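Local coordinates for protein structure-specific endonuclease subunit SLX1 (Candida glabrata, PDB 4XLG) that probably acts, with its partner SLX4, as the catalytic subunit of a structure-specific endonuclease that nicks branched DNA near junctions during repair and recombination, at residues 131-136 / 191-196. The protein carries 1 engineered substitution. Residues are numbered along the deposited sequence; the frame is centred on the assembly and turned at random.
Sequences HFFNQK and QNLYST
His131 on strand 129-132, in the mixed sheet that also holds the GIY-YIG strands 12-18, 25-30 and 60-67, faces Leu193 of the long helix 176-213, their CA atoms 9.0 Å apart, a separation that only side chains bridge. Leu193 points its CB at the sheet, and with CG anti to the backbone N (chi1 174°) its two methyls extend toward the strand. Its CD2 lies over one face of the imidazole, 3.9 Å from the ring centroid, a CH-pi contact; CD1 reaches 4.0 Å from His131 ND1. The same CD2 meets Phe133 CZ at 3.7 Å, while Leu193 CB packs against Phe133 CE1 (4.0 Å). Phenylalanine suits position 133, where the chain turns a corner, because its flat ring, carried toward the helix at the end of the side chain, touches both His131 and Leu193: Phe133 CD1 sits in plane at the imidazole edge, and His131 CD2 lies over one phenyl face. Histidine fits a buried sheet position here because ND1 and NE2 hydrogen-bond to Ser162 and Ser164 of the adjacent strand 160-168, fixing the ring's rotation. With those polar atoms satisfied and a face turned to the leucine, the helix rests on this sheet through short-ranged, weakly directional apolar and CH-pi packing, without a hydrogen bond between the segments.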
loop_
_atom_site.group_PDB
_atom_site.type_symbol
_atom_site.label_atom_id
_atom_site.label_comp_id
_atom_site.label_asym_id
_atom_site.label_seq_id
_atom_site.Cartn_x
_atom_site.Cartn_y
_atom_site.Cartn_z
ATOM N N HIS B 131 0.411 -8.236 -8.154
ATOM C CA HIS B 131 -0.427 -8.728 -9.250
ATOM C C HIS B 131 0.442 -8.996 -10.482
ATOM O O HIS B 131 1.176 -8.079 -10.911
ATOM C CB HIS B 131 -1.477 -7.687 -9.661
ATOM C CG HIS B 131 -2.346 -8.179 -10.786
ATOM N ND1 HIS B 131 -3.439 -8.998 -10.581
ATOM C CD2 HIS B 131 -2.215 -8.058 -12.139
ATOM C CE1 HIS B 131 -3.958 -9.347 -11.747
ATOM N NE2 HIS B 131 -3.245 -8.771 -12.707
ATOM N N PHE B 132 0.321 -10.197 -11.061
ATOM C CA PHE B 132 1.014 -10.520 -12.331
ATOM C C PHE B 132 0.101 -10.467 -13.545
ATOM O O PHE B 132 -1.025 -10.972 -13.507
ATOM C CB PHE B 132 1.625 -11.949 -12.249
ATOM C CG PHE B 132 2.722 -12.015 -11.254
ATOM C CD1 PHE B 132 4.005 -11.588 -11.624
ATOM C CD2 PHE B 132 2.494 -12.455 -9.956
ATOM C CE1 PHE B 132 5.077 -11.610 -10.703
ATOM C CE2 PHE B 132 3.567 -12.533 -9.013
ATOM C CZ PHE B 132 4.861 -12.090 -9.378
ATOM N N PHE B 133 0.588 -9.848 -14.615
ATOM C CA PHE B 133 -0.131 -9.815 -15.879
ATOM C C PHE B 133 0.404 -10.860 -16.823
ATOM O O PHE B 133 -0.131 -11.077 -17.934
ATOM C CB PHE B 133 0.033 -8.460 -16.538
ATOM C CG PHE B 133 -0.509 -7.328 -15.708
ATOM C CD1 PHE B 133 -1.917 -7.132 -15.633
ATOM C CD2 PHE B 133 0.363 -6.474 -15.007
ATOM C CE1 PHE B 133 -2.432 -6.059 -14.878
ATOM C CE2 PHE B 133 -0.141 -5.379 -14.243
ATOM C CZ PHE B 133 -1.548 -5.171 -14.185
ATOM N N ASN B 134 1.496 -11.480 -16.399
ATOM C CA ASN B 134 2.137 -12.516 -17.233
ATOM C C ASN B 134 2.385 -13.731 -16.365
ATOM O O ASN B 134 3.013 -13.620 -15.297
ATOM C CB ASN B 134 3.467 -12.006 -17.849
ATOM C CG ASN B 134 4.098 -13.040 -18.809
ATOM O OD1 ASN B 134 4.563 -14.096 -18.371
ATOM N ND2 ASN B 134 4.076 -12.745 -20.130
ATOM N N GLN B 135 1.864 -14.876 -16.781
ATOM C CA GLN B 135 1.933 -16.098 -15.983
ATOM C C GLN B 135 3.347 -16.695 -15.932
ATOM O O GLN B 135 3.715 -17.331 -14.939
ATOM C CB GLN B 135 0.951 -17.148 -16.532
ATOM C CG GLN B 135 0.994 -18.516 -15.821
ATOM C CD GLN B 135 1.963 -19.502 -16.462
ATOM O OE1 GLN B 135 2.157 -19.504 -17.678
ATOM N NE2 GLN B 135 2.580 -20.345 -15.638
ATOM N N LYS B 136 4.120 -16.560 -17.026
ATOM C CA LYS B 136 5.493 -17.054 -16.977
ATOM C C LYS B 136 6.317 -16.245 -15.971
ATOM O O LYS B 136 7.190 -16.821 -15.278
ATOM C CB LYS B 136 6.170 -17.037 -18.360
ATOM C CG LYS B 136 5.553 -18.056 -19.296
ATOM C CD LYS B 136 5.920 -19.490 -18.860
ATOM C CE LYS B 136 5.180 -20.535 -19.675
ATOM N NZ LYS B 136 5.584 -21.948 -19.285
ATOM N N GLN B 191 -5.757 -2.501 -18.121
ATOM C CA GLN B 191 -7.065 -1.762 -18.044
ATOM C C GLN B 191 -8.039 -2.511 -17.170
ATOM O O GLN B 191 -8.720 -1.913 -16.288
ATOM C CB GLN B 191 -7.641 -1.568 -19.468
ATOM C CG GLN B 191 -8.968 -0.754 -19.457
ATOM C CD GLN B 191 -8.666 0.732 -19.181
ATOM O OE1 GLN B 191 -8.924 1.258 -18.064
ATOM N NE2 GLN B 191 -8.214 1.414 -20.202
ATOM N N ASN B 192 -8.159 -3.819 -17.397
ATOM C CA ASN B 192 -9.152 -4.576 -16.633
ATOM C C ASN B 192 -8.912 -4.520 -15.143
ATOM O O ASN B 192 -9.868 -4.245 -14.371
ATOM C CB ASN B 192 -9.186 -6.039 -17.093
ATOM C CG ASN B 192 -9.816 -6.183 -18.470
ATOM O OD1 ASN B 192 -10.421 -5.229 -18.993
ATOM N ND2 ASN B 192 -9.637 -7.366 -19.089
ATOM N N LEU B 193 -7.655 -4.731 -14.723
ATOM C CA LEU B 193 -7.319 -4.697 -13.299
ATOM C C LEU B 193 -7.607 -3.297 -12.721
ATOM O O LEU B 193 -8.245 -3.174 -11.667
ATOM C CB LEU B 193 -5.836 -5.045 -13.048
ATOM C CG LEU B 193 -5.413 -4.869 -11.559
ATOM C CD1 LEU B 193 -6.074 -5.936 -10.654
ATOM C CD2 LEU B 193 -3.919 -4.878 -11.381
ATOM N N TYR B 194 -7.163 -2.257 -13.427
ATOM C CA TYR B 194 -7.286 -0.893 -12.903
ATOM C C TYR B 194 -8.769 -0.464 -12.794
ATOM O O TYR B 194 -9.222 0.028 -11.746
ATOM C CB TYR B 194 -6.556 0.063 -13.824
ATOM C CG TYR B 194 -6.572 1.511 -13.435
ATOM C CD1 TYR B 194 -6.116 1.915 -12.162
ATOM C CD2 TYR B 194 -6.907 2.490 -14.361
ATOM C CE1 TYR B 194 -6.062 3.256 -11.815
ATOM C CE2 TYR B 194 -6.854 3.855 -14.018
ATOM C CZ TYR B 194 -6.410 4.207 -12.742
ATOM O OH TYR B 194 -6.302 5.517 -12.451
ATOM N N SER B 195 -9.519 -0.660 -13.874
ATOM C CA SER B 195 -10.887 -0.081 -13.923
ATOM C C SER B 195 -11.744 -0.870 -12.948
ATOM O O SER B 195 -12.679 -0.335 -12.285
ATOM C CB SER B 195 -11.470 -0.118 -15.358
ATOM O OG SER B 195 -10.776 0.822 -16.171
ATOM N N THR B 196 -11.437 -2.153 -12.842
ATOM C CA THR B 196 -12.220 -2.972 -11.911
ATOM C C THR B 196 -11.941 -2.589 -10.458
ATOM O O THR B 196 -12.860 -2.559 -9.632
ATOM C CB THR B 196 -11.940 -4.476 -12.109
ATOM O OG1 THR B 196 -12.496 -4.909 -13.384
ATOM C CG2 THR B 196 -12.654 -5.289 -11.033
#